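Local coordinates for protein Emp47p (form1) (Saccharomyces cerevisiae, PDB 2A6Y) that serves as a calcium-independent cargo receptor with a lectin-like carbohydrate recognition domain and takes part in glycoprotein secretion, at residues Q84-I89 against N208-N213; G114-V119 against R130-D135; G123-T128 against F150-M155. All blocks are in the same frame, centred on the assembly; numbering follows the deposited sequence.

Contact 1 of 3, residues Q84-I89 against N208-N213; sequences QTDGGI and NGAVNN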
loop_
_atom_site.group_PDB
_atom_site.type_symbol
_atom_site.label_atom_id
_atom_site.label_comp_id
_atom_site.label_asym_id
_atom_site.label_seq_id
_atom_site.Cartn_x
_atom_site.Cartn_y
_atom_site.Cartn_z
ATOM N N GLN A 84 8.745 -6.111 -17.952
ATOM C CA GLN A 84 8.052 -7.023 -17.025
ATOM C C GLN A 84 9.023 -7.600 -16.026
ATOM O O GLN A 84 10.064 -8.107 -16.418
ATOM C CB GLN A 84 7.418 -8.139 -17.868
ATOM C CG GLN A 84 6.720 -9.142 -16.942
ATOM C CD GLN A 84 6.058 -10.286 -17.651
ATOM O OE1 GLN A 84 5.616 -11.291 -17.041
ATOM N NE2 GLN A 84 5.977 -10.226 -18.964
ATOM N N THR A 85 8.710 -7.548 -14.733
ATOM C CA THR A 85 9.550 -8.137 -13.717
ATOM C C THR A 85 8.689 -8.787 -12.627
ATOM O O THR A 85 7.474 -8.598 -12.625
ATOM C CB THR A 85 10.467 -7.132 -12.962
ATOM O OG1 THR A 85 9.650 -6.393 -12.043
ATOM C CG2 THR A 85 11.160 -6.176 -13.924
ATOM N N ASP A 86 9.360 -9.504 -11.709
ATOM C CA ASP A 86 8.771 -10.068 -10.525
ATOM C C ASP A 86 8.785 -9.074 -9.367
ATOM O O ASP A 86 8.481 -9.455 -8.237
ATOM C CB ASP A 86 9.608 -11.308 -10.124
ATOM C CG ASP A 86 11.103 -10.975 -10.041
ATOM O OD1 ASP A 86 11.712 -10.021 -10.607
ATOM O OD2 ASP A 86 11.731 -11.837 -9.353
ATOM N N GLY A 87 9.120 -7.813 -9.599
ATOM C CA GLY A 87 9.072 -6.841 -8.524
ATOM C C GLY A 87 7.637 -6.391 -8.258
ATOM O O GLY A 87 6.683 -6.816 -8.934
ATOM N N GLY A 88 7.493 -5.484 -7.296
ATOM C CA GLY A 88 6.155 -4.885 -7.100
ATOM C C GLY A 88 6.207 -4.066 -5.816
ATOM O O GLY A 88 7.122 -4.219 -4.976
ATOM N N ILE A 89 5.168 -3.245 -5.675
ATOM C CA ILE A 89 5.000 -2.425 -4.449
ATOM C C ILE A 89 3.599 -2.723 -3.907
ATOM O O ILE A 89 2.623 -2.752 -4.666
ATOM C CB ILE A 89 5.237 -0.952 -4.772
ATOM C CG1 ILE A 89 5.027 -0.060 -3.521
ATOM C CG2 ILE A 89 4.396 -0.420 -5.930
ATOM C CD1 ILE A 89 5.597 1.330 -3.747
ATOM N N ASN A 208 12.292 -5.270 -5.968
ATOM C CA ASN A 208 12.410 -5.279 -7.429
ATOM C C ASN A 208 12.667 -6.678 -7.972
ATOM O O ASN A 208 12.629 -6.859 -9.194
ATOM C CB ASN A 208 13.410 -4.229 -7.939
ATOM C CG ASN A 208 14.787 -4.258 -7.317
ATOM O OD1 ASN A 208 15.133 -5.303 -6.781
ATOM N ND2 ASN A 208 15.562 -3.180 -7.466
ATOM N N GLY A 209 12.876 -7.703 -7.147
ATOM C CA GLY A 209 13.032 -9.030 -7.715
ATOM C C GLY A 209 14.367 -9.227 -8.410
ATOM O O GLY A 209 15.259 -8.378 -8.355
ATOM N N ALA A 210 14.455 -10.384 -9.080
ATOM C CA ALA A 210 15.647 -10.760 -9.781
ATOM C C ALA A 210 15.478 -10.741 -11.292
ATOM O O ALA A 210 16.500 -10.939 -12.004
ATOM C CB ALA A 210 16.124 -12.147 -9.347
ATOM N N VAL A 211 14.290 -10.514 -11.839
ATOM C CA VAL A 211 14.182 -10.709 -13.307
ATOM C C VAL A 211 15.050 -9.686 -14.038
ATOM O O VAL A 211 14.974 -8.470 -13.762
ATOM C CB VAL A 211 12.710 -10.610 -13.739
ATOM C CG1 VAL A 211 12.598 -10.416 -15.240
ATOM C CG2 VAL A 211 11.894 -11.830 -13.330
ATOM N N ASN A 212 15.878 -10.191 -14.954
ATOM C CA ASN A 212 16.762 -9.398 -15.803
ATOM C C ASN A 212 17.706 -8.530 -14.999
ATOM O O ASN A 212 18.239 -7.528 -15.477
ATOM C CB ASN A 212 15.904 -8.572 -16.786
ATOM C CG ASN A 212 15.252 -9.496 -17.811
ATOM O OD1 ASN A 212 15.827 -10.533 -18.196
ATOM N ND2 ASN A 212 14.057 -9.180 -18.313
ATOM N N ASN A 213 17.943 -8.952 -13.747
ATOM C CA ASN A 213 18.765 -8.190 -12.813
ATOM C C ASN A 213 18.408 -6.705 -12.817
ATOM O O ASN A 213 19.244 -5.796 -12.709
ATOM C CB ASN A 213 20.258 -8.398 -13.113
ATOM C CG ASN A 213 20.536 -9.908 -12.994
ATOM O OD1 ASN A 213 20.439 -10.484 -11.902
ATOM N ND2 ASN A 213 20.846 -10.615 -14.056
HETATM O O HOH W 1 12.116 -7.147 -17.988
#

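Contact 2 of 3, residues G114-V119 against R130-D135; sequences GLQLLV and RGQLND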
loop_
_atom_site.group_PDB
_atom_site.type_symbol
_atom_site.label_atom_id
_atom_site.label_comp_id
_atom_site.label_asym_id
_atom_site.label_seq_id
_atom_site.Cartn_x
_atom_site.Cartn_y
_atom_site.Cartn_z
ATOM N N GLY A 114 -6.743 -8.527 6.189
ATOM C CA GLY A 114 -7.122 -7.220 5.721
ATOM C C GLY A 114 -6.881 -7.087 4.225
ATOM O O GLY A 114 -7.240 -7.974 3.462
ATOM N N LEU A 115 -6.306 -5.939 3.839
ATOM C CA LEU A 115 -6.198 -5.539 2.435
ATOM C C LEU A 115 -4.750 -5.358 1.962
ATOM O O LEU A 115 -4.000 -4.668 2.648
ATOM C CB LEU A 115 -6.909 -4.198 2.249
ATOM C CG LEU A 115 -6.850 -3.563 0.859
ATOM C CD1 LEU A 115 -7.610 -4.366 -0.183
ATOM C CD2 LEU A 115 -7.420 -2.147 0.924
ATOM N N GLN A 116 -4.461 -5.963 0.818
ATOM C CA GLN A 116 -3.204 -5.696 0.115
ATOM C C GLN A 116 -3.545 -4.997 -1.189
ATOM O O GLN A 116 -4.386 -5.538 -1.930
ATOM C CB GLN A 116 -2.441 -6.977 -0.161
ATOM C CG GLN A 116 -1.217 -6.822 -1.010
ATOM C CD GLN A 116 -0.698 -8.073 -1.682
ATOM O OE1 GLN A 116 -1.402 -9.073 -1.823
ATOM N NE2 GLN A 116 0.585 -8.071 -2.106
ATOM N N LEU A 117 -2.945 -3.833 -1.460
ATOM C CA LEU A 117 -3.099 -3.227 -2.792
ATOM C C LEU A 117 -1.745 -3.419 -3.497
ATOM O O LEU A 117 -0.741 -2.857 -3.029
ATOM C CB LEU A 117 -3.450 -1.741 -2.714
ATOM C CG LEU A 117 -4.815 -1.413 -2.086
ATOM C CD1 LEU A 117 -5.014 0.074 -1.879
ATOM C CD2 LEU A 117 -5.964 -1.917 -2.985
ATOM N N LEU A 118 -1.733 -4.203 -4.562
ATOM C CA LEU A 118 -0.491 -4.572 -5.243
ATOM C C LEU A 118 -0.355 -3.826 -6.576
ATOM O O LEU A 118 -1.270 -3.938 -7.436
ATOM C CB LEU A 118 -0.452 -6.078 -5.520
ATOM C CG LEU A 118 0.755 -6.550 -6.332
ATOM C CD1 LEU A 118 2.065 -6.294 -5.585
ATOM C CD2 LEU A 118 0.587 -8.050 -6.603
ATOM N N VAL A 119 0.763 -3.123 -6.750
ATOM C CA VAL A 119 1.088 -2.523 -8.038
ATOM C C VAL A 119 2.228 -3.326 -8.612
ATOM O O VAL A 119 3.303 -3.440 -7.992
ATOM C CB VAL A 119 1.498 -1.055 -7.877
ATOM C CG1 VAL A 119 1.924 -0.495 -9.254
ATOM C CG2 VAL A 119 0.317 -0.265 -7.335
ATOM N N ARG A 130 -4.056 -4.009 -8.145
ATOM C CA ARG A 130 -4.957 -5.055 -7.743
ATOM C C ARG A 130 -5.305 -5.028 -6.274
ATOM O O ARG A 130 -4.430 -4.777 -5.444
ATOM C CB ARG A 130 -4.311 -6.432 -8.032
ATOM C CG ARG A 130 -4.240 -6.707 -9.522
ATOM C CD ARG A 130 -3.308 -7.858 -9.835
ATOM N NE ARG A 130 -3.255 -8.186 -11.260
ATOM C CZ ARG A 130 -4.006 -9.082 -11.874
ATOM N NH1 ARG A 130 -4.920 -9.729 -11.177
ATOM N NH2 ARG A 130 -3.892 -9.359 -13.162
ATOM N N GLY A 131 -6.583 -5.326 -5.940
ATOM C CA GLY A 131 -6.988 -5.545 -4.561
ATOM C C GLY A 131 -6.971 -7.037 -4.226
ATOM O O GLY A 131 -7.572 -7.851 -4.953
ATOM N N GLN A 132 -6.281 -7.376 -3.125
ATOM C CA GLN A 132 -6.239 -8.738 -2.608
ATOM C C GLN A 132 -6.768 -8.668 -1.171
ATOM O O GLN A 132 -6.472 -7.690 -0.458
ATOM C CB GLN A 132 -4.834 -9.317 -2.617
ATOM C CG GLN A 132 -4.027 -9.051 -3.882
ATOM C CD GLN A 132 -4.458 -9.797 -5.149
ATOM O OE1 GLN A 132 -4.451 -9.184 -6.233
ATOM N NE2 GLN A 132 -4.818 -11.085 -5.029
ATOM N N LEU A 133 -7.493 -9.697 -0.761
ATOM C CA LEU A 133 -7.996 -9.790 0.589
ATOM C C LEU A 133 -7.589 -11.109 1.226
ATOM O O LEU A 133 -7.505 -12.141 0.550
ATOM C CB LEU A 133 -9.545 -9.726 0.603
ATOM C CG LEU A 133 -10.148 -8.923 1.760
ATOM C CD1 LEU A 133 -9.891 -7.429 1.614
ATOM C CD2 LEU A 133 -11.654 -9.212 1.821
ATOM N N ASN A 134 -7.373 -11.047 2.541
ATOM C CA ASN A 134 -7.157 -12.268 3.328
ATOM C C ASN A 134 -7.657 -12.015 4.737
ATOM O O ASN A 134 -7.924 -10.844 5.098
ATOM C CB ASN A 134 -5.673 -12.661 3.291
ATOM C CG ASN A 134 -5.497 -14.092 3.756
ATOM O OD1 ASN A 134 -6.287 -14.998 3.500
ATOM N ND2 ASN A 134 -4.407 -14.323 4.465
ATOM N N ASP A 135 -7.791 -13.096 5.513
ATOM C CA ASP A 135 -8.382 -12.947 6.865
ATOM C C ASP A 135 -7.476 -13.564 7.924
ATOM O O ASP A 135 -7.973 -13.812 9.031
ATOM C CB ASP A 135 -9.754 -13.578 6.906
ATOM C CG ASP A 135 -9.759 -15.078 6.636
ATOM O OD1 ASP A 135 -8.645 -15.651 6.490
ATOM O OD2 ASP A 135 -10.897 -15.635 6.550
#

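Contact 3 of 3, residues G123-T128 against F150-M155; sequences GPLGPT and FASCLM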
loop_
_atom_site.group_PDB
_atom_site.type_symbol
_atom_site.label_atom_id
_atom_site.label_comp_id
_atom_site.label_asym_id
_atom_site.label_seq_id
_atom_site.Cartn_x
_atom_site.Cartn_y
_atom_site.Cartn_z
ATOM N N GLY A 123 1.665 -10.060 -13.843
ATOM C CA GLY A 123 0.502 -10.868 -14.131
ATOM C C GLY A 123 0.047 -10.781 -15.584
ATOM O O GLY A 123 0.595 -10.001 -16.375
ATOM N N PRO A 124 -0.905 -11.612 -15.985
ATOM C CA PRO A 124 -1.236 -11.699 -17.398
ATOM C C PRO A 124 -1.808 -10.415 -18.010
ATOM O O PRO A 124 -1.763 -10.280 -19.249
ATOM C CB PRO A 124 -2.288 -12.837 -17.453
ATOM C CG PRO A 124 -1.894 -13.680 -16.253
ATOM C CD PRO A 124 -1.581 -12.663 -15.192
ATOM N N LEU A 125 -2.360 -9.527 -17.192
ATOM C CA LEU A 125 -2.981 -8.284 -17.684
ATOM C C LEU A 125 -1.935 -7.182 -17.903
ATOM O O LEU A 125 -2.278 -6.115 -18.449
ATOM C CB LEU A 125 -4.048 -7.787 -16.734
ATOM C CG LEU A 125 -5.220 -8.744 -16.496
ATOM C CD1 LEU A 125 -6.253 -8.097 -15.545
ATOM C CD2 LEU A 125 -5.914 -9.199 -17.772
ATOM N N GLY A 126 -0.689 -7.404 -17.495
ATOM C CA GLY A 126 0.304 -6.324 -17.532
ATOM C C GLY A 126 0.221 -5.440 -16.290
ATOM O O GLY A 126 -0.294 -5.871 -15.267
ATOM N N PRO A 127 0.731 -4.220 -16.357
ATOM C CA PRO A 127 0.744 -3.315 -15.202
ATOM C C PRO A 127 -0.660 -3.075 -14.683
ATOM O O PRO A 127 -1.570 -2.638 -15.387
ATOM C CB PRO A 127 1.371 -2.017 -15.732
ATOM C CG PRO A 127 2.092 -2.425 -16.950
ATOM C CD PRO A 127 1.443 -3.664 -17.514
ATOM N N THR A 128 -0.797 -3.379 -13.382
ATOM C CA THR A 128 -2.085 -3.269 -12.710
ATOM C C THR A 128 -1.961 -2.719 -11.304
ATOM O O THR A 128 -0.878 -2.834 -10.693
ATOM C CB THR A 128 -2.794 -4.647 -12.567
ATOM O OG1 THR A 128 -1.874 -5.640 -12.092
ATOM C CG2 THR A 128 -3.328 -5.099 -13.927
ATOM N N PHE A 150 -9.680 -9.418 -5.946
ATOM C CA PHE A 150 -11.160 -9.239 -5.914
ATOM C C PHE A 150 -11.584 -8.119 -6.846
ATOM O O PHE A 150 -12.779 -8.011 -7.194
ATOM C CB PHE A 150 -11.705 -8.975 -4.503
ATOM C CG PHE A 150 -11.258 -7.685 -3.835
ATOM C CD1 PHE A 150 -11.884 -6.474 -4.006
ATOM C CD2 PHE A 150 -10.145 -7.721 -2.998
ATOM C CE1 PHE A 150 -11.426 -5.301 -3.401
ATOM C CE2 PHE A 150 -9.676 -6.568 -2.364
ATOM C CZ PHE A 150 -10.314 -5.361 -2.571
ATOM N N ALA A 151 -10.615 -7.317 -7.227
ATOM C CA ALA A 151 -10.873 -6.173 -8.101
ATOM C C ALA A 151 -9.525 -5.653 -8.621
ATOM O O ALA A 151 -8.487 -5.876 -8.000
ATOM C CB ALA A 151 -11.613 -5.021 -7.456
ATOM N N SER A 152 -9.510 -4.950 -9.724
ATOM C CA SER A 152 -8.270 -4.403 -10.271
ATOM C C SER A 152 -8.593 -3.356 -11.325
ATOM O O SER A 152 -9.698 -3.269 -11.888
ATOM C CB SER A 152 -7.436 -5.528 -10.915
ATOM O OG SER A 152 -8.132 -6.037 -12.067
ATOM N N CYS A 153 -7.515 -2.594 -11.609
ATOM C CA CYS A 153 -7.552 -1.751 -12.827
ATOM C C CYS A 153 -6.181 -1.848 -13.458
ATOM O O CYS A 153 -5.154 -2.206 -12.870
ATOM C CB CYS A 153 -7.983 -0.298 -12.555
ATOM S SG CYS A 153 -6.764 0.592 -11.522
ATOM N N LEU A 154 -6.099 -1.537 -14.736
ATOM C CA LEU A 154 -4.830 -1.382 -15.453
ATOM C C LEU A 154 -4.211 -0.060 -15.014
ATOM O O LEU A 154 -4.890 0.954 -14.837
ATOM C CB LEU A 154 -5.127 -1.428 -16.953
ATOM C CG LEU A 154 -5.786 -2.727 -17.439
ATOM C CD1 LEU A 154 -6.304 -2.575 -18.856
ATOM C CD2 LEU A 154 -4.775 -3.852 -17.386
ATOM N N MET A 155 -2.893 -0.072 -14.788
ATOM C CA MET A 155 -2.240 1.110 -14.266
ATOM C C MET A 155 -0.781 1.147 -14.697
ATOM O O MET A 155 -0.003 0.335 -14.182
ATOM C CB MET A 155 -2.336 1.172 -12.732
ATOM C CG MET A 155 -1.732 2.492 -12.230
ATOM S SD MET A 155 -1.385 2.504 -10.485
ATOM C CE MET A 155 -0.128 3.793 -10.344
#

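Contact 1 of 3, residues Q84-I89 against N208-N213
Gly87 and Asn208 bring the two backbones closest, with their CA atoms 3.8 Å apart; the two loops run in roughly opposing directions, 134° between them, and Thr85 and Val211 still face each other. Asp86 carries the contact. Its CG sits between the backbone N and the carbonyl carbon (chi1 51°), a turn that swings the carboxylate over to two successive amides of the glycine-containing loop. Ala210 N reaches Asp86 OD2 at 3.1 Å on its syn lone pair. Val211 N reaches Asp86 OD1 at 2.9 Å, also from the syn side but 33° out of the carboxylate plane. The carboxylate lies close over the loop: Gly209, at positive phi, brings its CA to 3.3 Å from Asp86 OD1. Val211 points toward 84-89, and its side chain and that of Asp86 pass one another pointing opposite ways, so that Val211 CG2 flanks the carboxylate, 3.3 Å from Asp86 OD1. Val211 CG1 lies 3.6 Å from Gln84 O. One water joins the outer ends, donating to Gln84 O and accepting from Asn212 ND2. Behind this layer Thr85 OG1 takes the N-H of Gly87, an ST turn that shapes the chain around Asp86. Asn208 faces the other way, its amide bound to Ser54 N, Asn51 O and Glu216 O. Loops in equivalent places line the sugar site of legume lectins, so this may be part of the carbohydrate pocket. Asp86 thus ties the two loops together through main-chain N-H groups, a grip that would lend the carboxylate a fixed orientation and probably stabilise its negative charge.

Contact 2 of 3, residues G114-V119 against R130-D135
Gln132 and Gln116 face each other near the middle of an antiparallel beta hairpin, strands 115-120 and 128-135 of the seven-stranded sheet in this lectin beta sandwich. They form a hydrogen-bonded pair, with Gln132 N to Gln116 O and Gln116 N to Gln132 O both 2.9 Å. Their side chains leave the same face side by side and pointing the same way, yet the two amides are turned 76° from each other, and each finds its partners elsewhere. Gln116 stays extended and sends NE2 to Ser90 OG, whereas Gln132 bends at chi2 (-71°) to put OE1 on Ser149 OG and NE2 on Ile145 O. Arg130 pairs in the same way with Leu118, Arg130 N meeting Leu118 O at 2.9 Å. Its chain, extended from CG to NE, then leads off to Thr128 OG1 and Ser149 OG, so that the segment around helix 145-148 is held to this face by polar ends from two residues of one strand. Gly114 closes the other end of the ladder, its N-H meeting Asn134 O at 2.8 Å. The chain turns a corner here, at backbone angles that would jam a CB against the preceding carbonyl. The other face is apolar, with Leu115 CD1 4.2 Å from Leu133 CD1 and Leu117 lying against Val168 of the second sheet. Back between the two glutamines, Gln116 OE1 rests 3.3 Å from Gln132 CG, a carbonyl oxygen lying along the aliphatic part of its neighbour.

Contact 3 of 3, residues G123-T128 against F150-M155
Met155 and Pro127 are joined by the one hydrogen bond of this contact: Met155 N gives its hydrogen to Pro127 O at 2.9 Å, and the N-H points almost straight at the oxygen (171°). Leu154 CA adds a CA-H contact to the same oxygen at 3.5 Å, and Thr128 CA makes a second one to Cys153 O at 3.3 Å. Pro127 CB also comes within 3.1 Å of Met155 O. Thr128 and Leu154 form an antiparallel non-hydrogen-bonded pair, and it is here that the loop enters strand 128-135. Leu154, with CG beside its backbone N (chi1 -60°), carries CD2 back to the loop: Leu154 CD2 packs on Leu125 CB (4.1 Å) and on Thr128 CG2, with Leu125 O also close by.

Further out, the loop is shaped by a type I turn from Gly123 to Gly126, which sets Leu125 facing the strand. Thr128 OG1 accepts from Arg130 NE, and the Thr128 backbone bonds to Asp120, so the residue belongs to the hairpin as well. On the other side, Cys153 shares a backbone hydrogen bond with Leu129, and its sulfur forms the disulfide to Cys187, a covalent tie from this edge strand of one sheet to strand 185-194 of the other. At the start of the segment Phe150 meets the ring of Phe188 with their planes near 80°.

The chemistry is thus chiefly backbone-led: a single straight N-H bond and two CA-H contacts dock the hairpin loop on the sheet's outermost strand, with a small apolar patch of Leu125, Leu154 and Thr128 beside them, while the strand is held further by its backbone bonds to 128-135 and by the covalent Cys153-Cys187 link.

All three contacts reach the same seven-stranded sheet. Contacts 1 and 2 have centres 19 Å apart and meet through neighbouring strands, Ile89 O lying 2.8 Å from Val119 N. Contacts 2 and 3, with centres 13 Å apart, meet where strand 128-135 of contact 2 lies beside strand 151-154 of contact 3: Gly131 O is 2.8 Å from Phe150 N, and Arg130 NH2 packs on Leu125 CD1. The centres of contacts 1 and 3 lie 16 Å apart and the two do not touch, but Asn121 connects them, bonding to Thr85 N and packing on Pro127. In sequence, contacts 2 and 3 interleave inside the span closed by contact 1, whose loops probably correspond to those that line the sugar site in legume lectins.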